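Cysteine S-methyltransferase NleE (Escherichia coli O157:H7, PDB 4R29) probably methylates a zinc-finger cysteine of the host proteins TAB2 and TAB3, with S-adenosylmethionine as methyl donor, thereby blocking NF-kappa-B activation. Local coordinates at residues A[194-199]-A[207-212]; A[71-76]-A[101-106]. The protein carries 1 engineered substitution. One frame throughout, in Å; residues are numbered along the deposited sequence.

Interaction 1: A[194-199]-A[207-212]; sequences IAREMG and GEIDSY. With SAM (S-adenosylmethionine), chain E.
The phenol ring of Y212 meets A195 at its edge, where CE2 of Y212 lies 3.6 Å from CB of A195, while one ring face carries the adenine of S-adenosylmethionine. Adenine C4 sits 3.7 Å above the ring plane and over its centre. With CG anti to the backbone N (chi1 -177°), the ring of Y212 reaches back to helix 186-201, and E191 of that helix hydrogen-bonds its hydroxyl. The guanidinium of R196 is the second flat group. The methyl CG2 of I209 lies over one of its faces, displaced toward the rim, and D210 OD1 lies at its edge, in plane. Both terminal nitrogens grip this one oxygen in an end-on salt bridge, NH2 of R196 at 3.0 Å and NH1 of R196 at 3.1 Å from OD1 of D210; NH2 meets the anti lone pair of OD1, while NH1 comes in nearly along the C-O axis. The carboxylate plane is turned 50° from the guanidinium. Deeper in, CD1 of I209 presses on the backbone of G199, 3.5 Å from its C atom. Adenine N6 also makes a weak hydrogen bond to the backbone O of E208 (3.0 Å), and the carboxylate of E208 accepts hydrogen bonds from the hydroxyl of S88 and the backbone N of R89. Segments 194-199 and 207-212 run nearly antiparallel (162°), as part of a helical hairpin whose inner side is the adenine end of the S-adenosylmethionine pocket.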
loop_
_atom_site.group_PDB
_atom_site.type_symbol
_atom_site.label_atom_id
_atom_site.label_comp_id
_atom_site.label_asym_id
_atom_site.label_seq_id
_atom_site.Cartn_x
_atom_site.Cartn_y
_atom_site.Cartn_z
ATOM N N ILE A 194 3.403 -4.580 -17.325
ATOM C CA ILE A 194 4.133 -4.548 -16.049
ATOM C C ILE A 194 3.788 -5.645 -15.038
ATOM O O ILE A 194 4.414 -5.721 -13.979
ATOM C CB ILE A 194 3.997 -3.178 -15.366
ATOM C CG1 ILE A 194 2.529 -2.743 -15.328
ATOM C CG2 ILE A 194 4.850 -2.135 -16.079
ATOM C CD1 ILE A 194 1.764 -3.280 -14.161
ATOM N N ALA A 195 2.817 -6.496 -15.354
ATOM C CA ALA A 195 2.259 -7.393 -14.342
ATOM C C ALA A 195 3.273 -8.436 -13.860
ATOM O O ALA A 195 3.367 -8.689 -12.672
ATOM C CB ALA A 195 0.965 -8.067 -14.832
ATOM N N ARG A 196 4.027 -9.033 -14.778
ATOM C CA ARG A 196 5.027 -10.036 -14.407
ATOM C C ARG A 196 6.105 -9.416 -13.533
ATOM O O ARG A 196 6.520 -9.990 -12.522
ATOM C CB ARG A 196 5.666 -10.690 -15.639
ATOM C CG ARG A 196 6.807 -11.649 -15.283
ATOM C CD ARG A 196 7.275 -12.503 -16.469
ATOM N NE ARG A 196 6.212 -13.328 -17.034
ATOM C CZ ARG A 196 5.870 -14.543 -16.607
ATOM N NH1 ARG A 196 6.489 -15.102 -15.573
ATOM N NH2 ARG A 196 4.888 -15.201 -17.208
ATOM N N GLU A 197 6.548 -8.229 -13.923
ATOM C CA GLU A 197 7.514 -7.492 -13.126
ATOM C C GLU A 197 6.983 -7.176 -11.707
ATOM O O GLU A 197 7.707 -7.323 -10.726
ATOM C CB GLU A 197 7.963 -6.231 -13.876
ATOM C CG GLU A 197 8.684 -6.528 -15.189
ATOM C CD GLU A 197 7.746 -6.834 -16.381
ATOM O OE1 GLU A 197 6.502 -6.916 -16.232
ATOM O OE2 GLU A 197 8.279 -6.980 -17.501
ATOM N N MET A 198 5.720 -6.774 -11.594
ATOM C CA MET A 198 5.100 -6.606 -10.274
ATOM C C MET A 198 5.051 -7.903 -9.480
ATOM O O MET A 198 5.363 -7.913 -8.298
ATOM C CB MET A 198 3.668 -6.117 -10.395
ATOM C CG MET A 198 3.486 -4.932 -11.276
ATOM S SD MET A 198 2.908 -3.560 -10.300
ATOM C CE MET A 198 4.393 -3.423 -9.303
ATOM N N GLY A 199 4.600 -8.983 -10.115
ATOM C CA GLY A 199 4.498 -10.259 -9.438
ATOM C C GLY A 199 5.818 -10.626 -8.777
ATOM O O GLY A 199 5.872 -11.039 -7.610
ATOM N N GLY A 207 4.700 -19.786 -10.488
ATOM C CA GLY A 207 3.492 -20.404 -11.003
ATOM C C GLY A 207 2.264 -19.509 -10.963
ATOM O O GLY A 207 1.468 -19.477 -11.910
ATOM N N GLU A 208 2.089 -18.779 -9.868
ATOM C CA GLU A 208 0.950 -17.871 -9.769
ATOM C C GLU A 208 1.068 -16.694 -10.733
ATOM O O GLU A 208 0.066 -16.207 -11.254
ATOM C CB GLU A 208 0.795 -17.373 -8.342
ATOM C CG GLU A 208 0.483 -18.497 -7.356
ATOM C CD GLU A 208 0.377 -17.986 -5.948
ATOM O OE1 GLU A 208 1.122 -17.031 -5.626
ATOM O OE2 GLU A 208 -0.447 -18.528 -5.174
ATOM N N ILE A 209 2.294 -16.257 -10.975
ATOM C CA ILE A 209 2.542 -15.178 -11.922
ATOM C C ILE A 209 2.235 -15.623 -13.368
ATOM O O ILE A 209 1.588 -14.888 -14.130
ATOM C CB ILE A 209 3.989 -14.650 -11.812
ATOM C CG1 ILE A 209 4.303 -14.172 -10.377
ATOM C CG2 ILE A 209 4.227 -13.549 -12.833
ATOM C CD1 ILE A 209 5.820 -13.887 -10.129
ATOM N N ASP A 210 2.688 -16.821 -13.742
ATOM C CA ASP A 210 2.358 -17.372 -15.058
ATOM C C ASP A 210 0.859 -17.426 -15.215
ATOM O O ASP A 210 0.303 -16.987 -16.216
ATOM C CB ASP A 210 2.893 -18.785 -15.232
ATOM C CG ASP A 210 4.386 -18.827 -15.381
ATOM O OD1 ASP A 210 4.985 -17.803 -15.759
ATOM O OD2 ASP A 210 4.962 -19.900 -15.121
ATOM N N SER A 211 0.200 -17.977 -14.218
ATOM C CA SER A 211 -1.236 -18.108 -14.279
ATOM C C SER A 211 -1.922 -16.734 -14.439
ATOM O O SER A 211 -2.946 -16.626 -15.108
ATOM C CB SER A 211 -1.730 -18.872 -13.053
ATOM O OG SER A 211 -3.134 -18.805 -12.953
ATOM N N TYR A 212 -1.348 -15.684 -13.850
ATOM C CA TYR A 212 -1.942 -14.351 -13.993
ATOM C C TYR A 212 -1.710 -13.773 -15.399
ATOM O O TYR A 212 -2.594 -13.145 -15.964
ATOM C CB TYR A 212 -1.437 -13.391 -12.910
ATOM C CG TYR A 212 -2.058 -12.010 -12.953
ATOM C CD1 TYR A 212 -3.236 -11.725 -12.272
ATOM C CD2 TYR A 212 -1.465 -10.989 -13.671
ATOM C CE1 TYR A 212 -3.799 -10.446 -12.303
ATOM C CE2 TYR A 212 -2.010 -9.718 -13.704
ATOM C CZ TYR A 212 -3.168 -9.453 -13.019
ATOM O OH TYR A 212 -3.693 -8.186 -13.076
HETATM N N SAM E . -1.596 -6.150 -1.951
HETATM C CA SAM E . -0.723 -6.829 -2.909
HETATM C C SAM E . 0.635 -7.158 -2.299
HETATM O O SAM E . 1.329 -8.047 -2.804
HETATM O OXT SAM E . 1.061 -6.523 -1.319
HETATM C CB SAM E . -0.484 -5.999 -4.167
HETATM C CG SAM E . -1.683 -5.900 -5.097
HETATM S SD SAM E . -1.255 -5.384 -6.791
HETATM C CE SAM E . -2.938 -5.468 -7.454
HETATM C "C5'" SAM E . -0.652 -6.961 -7.443
HETATM C "C4'" SAM E . -0.162 -6.792 -8.879
HETATM O "O4'" SAM E . 0.747 -7.827 -9.210
HETATM C "C3'" SAM E . -1.304 -6.853 -9.889
HETATM O "O3'" SAM E . -1.798 -5.562 -10.193
HETATM C "C2'" SAM E . -0.671 -7.515 -11.094
HETATM O "O2'" SAM E . -0.215 -6.484 -11.921
HETATM C "C1'" SAM E . 0.550 -8.253 -10.548
HETATM N N9 SAM E . 0.377 -9.717 -10.465
HETATM C C8 SAM E . 1.216 -10.654 -11.005
HETATM N N7 SAM E . 0.767 -11.884 -10.695
HETATM C C5 SAM E . -0.353 -11.744 -9.952
HETATM C C6 SAM E . -1.204 -12.676 -9.375
HETATM N N6 SAM E . -0.969 -13.976 -9.520
HETATM N N1 SAM E . -2.292 -12.238 -8.658
HETATM C C2 SAM E . -2.524 -10.881 -8.505
HETATM N N3 SAM E . -1.673 -9.958 -9.077
HETATM C C4 SAM E . -0.600 -10.383 -9.790
#

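Interaction 2: A[71-76]-A[101-106]; sequences SYMKTM and TVISGK
I103 points its side chain from the end of helix 95-103 at the last turn of helix 59-76, in a helix-to-helix packing contact of the Rossmann-like fold. The side chains of I103 and M73 cross at about a right angle. The tip methyl CD1 of I103 does the touching, 3.8 Å from CB of M73 and 3.9 Å from CG of M73, so it butts against the root of the methionine, whose chain continues extended beyond CG. CD1 of I103 also lies 3.6 Å from the backbone O of M73, and only loosely approaches CB of M76. L125 of helix 120-125 and L128 touch both M73 and I103, completing an apolar cluster between the helices. Helix 95-103 finishes in a Schellman motif, with G105 supplying the positive phi. Just before that glycine, S104 turns its hydroxyl back to the carbonyl of L100, and a weak bond from NZ of K106 reaches the same OG. The backbone of S104 instead faces the end of helix 59-76: its CA makes a CH...O contact of 3.5 Å with the backbone O of M76.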
loop_
_atom_site.group_PDB
_atom_site.type_symbol
_atom_site.label_atom_id
_atom_site.label_comp_id
_atom_site.label_asym_id
_atom_site.label_seq_id
_atom_site.Cartn_x
_atom_site.Cartn_y
_atom_site.Cartn_z
ATOM N N SER A 71 -0.628 -3.872 19.077
ATOM C CA SER A 71 -0.260 -5.052 19.855
ATOM C C SER A 71 -0.230 -6.272 18.966
ATOM O O SER A 71 0.701 -7.075 19.020
ATOM C CB SER A 71 -1.266 -5.292 20.980
ATOM O OG SER A 71 -1.159 -4.269 21.943
ATOM N N TYR A 72 -1.285 -6.426 18.178
ATOM C CA TYR A 72 -1.364 -7.506 17.208
ATOM C C TYR A 72 -0.111 -7.518 16.321
ATOM O O TYR A 72 0.472 -8.569 16.090
ATOM C CB TYR A 72 -2.641 -7.343 16.378
ATOM C CG TYR A 72 -2.703 -8.126 15.077
ATOM C CD1 TYR A 72 -2.237 -9.427 14.990
ATOM C CD2 TYR A 72 -3.265 -7.571 13.946
ATOM C CE1 TYR A 72 -2.317 -10.147 13.799
ATOM C CE2 TYR A 72 -3.348 -8.277 12.763
ATOM C CZ TYR A 72 -2.874 -9.561 12.694
ATOM O OH TYR A 72 -2.970 -10.258 11.508
ATOM N N MET A 73 0.304 -6.349 15.836
ATOM C CA MET A 73 1.462 -6.263 14.947
ATOM C C MET A 73 2.780 -6.625 15.638
ATOM O O MET A 73 3.666 -7.269 15.053
ATOM C CB MET A 73 1.554 -4.867 14.336
ATOM C CG MET A 73 0.470 -4.582 13.304
ATOM S SD MET A 73 0.578 -2.892 12.703
ATOM C CE MET A 73 -0.817 -2.824 11.570
ATOM N N LYS A 74 2.895 -6.213 16.892
ATOM C CA LYS A 74 4.095 -6.463 17.682
ATOM C C LYS A 74 4.255 -7.944 17.953
ATOM O O LYS A 74 5.363 -8.469 17.915
ATOM C CB LYS A 74 4.040 -5.667 18.983
ATOM C CG LYS A 74 4.322 -4.179 18.797
ATOM C CD LYS A 74 4.372 -3.459 20.139
ATOM C CE LYS A 74 3.047 -3.604 20.887
ATOM N NZ LYS A 74 3.128 -2.961 22.232
ATOM N N THR A 75 3.137 -8.620 18.204
ATOM C CA THR A 75 3.151 -10.064 18.364
ATOM C C THR A 75 3.639 -10.758 17.080
ATOM O O THR A 75 4.444 -11.691 17.141
ATOM C CB THR A 75 1.749 -10.614 18.781
ATOM O OG1 THR A 75 1.285 -9.934 19.965
ATOM C CG2 THR A 75 1.827 -12.124 19.073
ATOM N N MET A 76 3.160 -10.301 15.921
ATOM C CA MET A 76 3.517 -10.957 14.660
ATOM C C MET A 76 4.850 -10.460 14.099
ATOM O O MET A 76 5.395 -11.048 13.182
ATOM C CB MET A 76 2.420 -10.758 13.616
ATOM C CG MET A 76 1.035 -11.220 14.056
ATOM S SD MET A 76 1.073 -12.908 14.663
ATOM C CE MET A 76 1.797 -13.803 13.284
ATOM N N THR A 101 2.571 -10.098 5.747
ATOM C CA THR A 101 3.658 -10.842 5.126
ATOM C C THR A 101 4.972 -10.046 5.182
ATOM O O THR A 101 6.059 -10.604 5.086
ATOM C CB THR A 101 3.332 -11.178 3.638
ATOM O OG1 THR A 101 2.897 -9.988 2.972
ATOM C CG2 THR A 101 2.236 -12.235 3.521
ATOM N N VAL A 102 4.875 -8.732 5.316
ATOM C CA VAL A 102 6.087 -7.946 5.403
ATOM C C VAL A 102 6.585 -7.870 6.857
ATOM O O VAL A 102 7.766 -8.103 7.115
ATOM C CB VAL A 102 5.907 -6.542 4.787
ATOM C CG1 VAL A 102 7.146 -5.714 4.996
ATOM C CG2 VAL A 102 5.562 -6.658 3.296
ATOM N N ILE A 103 5.688 -7.570 7.801
ATOM C CA ILE A 103 6.094 -7.425 9.199
ATOM C C ILE A 103 6.521 -8.759 9.829
ATOM O O ILE A 103 7.345 -8.785 10.735
ATOM C CB ILE A 103 5.051 -6.684 10.076
ATOM C CG1 ILE A 103 3.879 -7.588 10.479
ATOM C CG2 ILE A 103 4.569 -5.383 9.394
ATOM C CD1 ILE A 103 2.942 -6.928 11.506
ATOM N N SER A 104 5.999 -9.862 9.316
ATOM C CA SER A 104 6.413 -11.175 9.795
ATOM C C SER A 104 7.706 -11.616 9.104
ATOM O O SER A 104 8.211 -12.705 9.351
ATOM C CB SER A 104 5.314 -12.203 9.530
ATOM O OG SER A 104 5.148 -12.421 8.129
ATOM N N GLY A 105 8.219 -10.781 8.209
ATOM C CA GLY A 105 9.470 -11.066 7.528
ATOM C C GLY A 105 9.421 -12.058 6.367
ATOM O O GLY A 105 10.466 -12.487 5.877
ATOM N N LYS A 106 8.229 -12.424 5.912
ATOM C CA LYS A 106 8.108 -13.365 4.793
ATOM C C LYS A 106 8.631 -12.780 3.484
ATOM O O LYS A 106 9.116 -13.510 2.621
ATOM C CB LYS A 106 6.659 -13.777 4.567
ATOM C CG LYS A 106 6.113 -14.797 5.528
ATOM C CD LYS A 106 4.827 -15.363 4.956
ATOM C CE LYS A 106 4.057 -16.087 6.000
ATOM N NZ LYS A 106 4.001 -15.226 7.226
#

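Overall arrangement
Interaction 2 comes first along the chain, joining helices 59-76 and 95-103, and interaction 1 follows near the C-terminus between helices 186-201 and 206-219. Their centres lie 25 Å apart and their nearest atoms about 10 Å, so the two contacts do not touch. Between them in sequence run the three-stranded antiparallel sheet and helix 155-181, against which M198 and I194 pack. S-adenosylmethionine links the two regions: interaction 1 holds its adenine end, whereas helix 95-103 contributes S98 to its binding, and R107 lies just beyond its C-terminal turn. The cofactor site is thus assembled from parts of a single chain far apart in sequence.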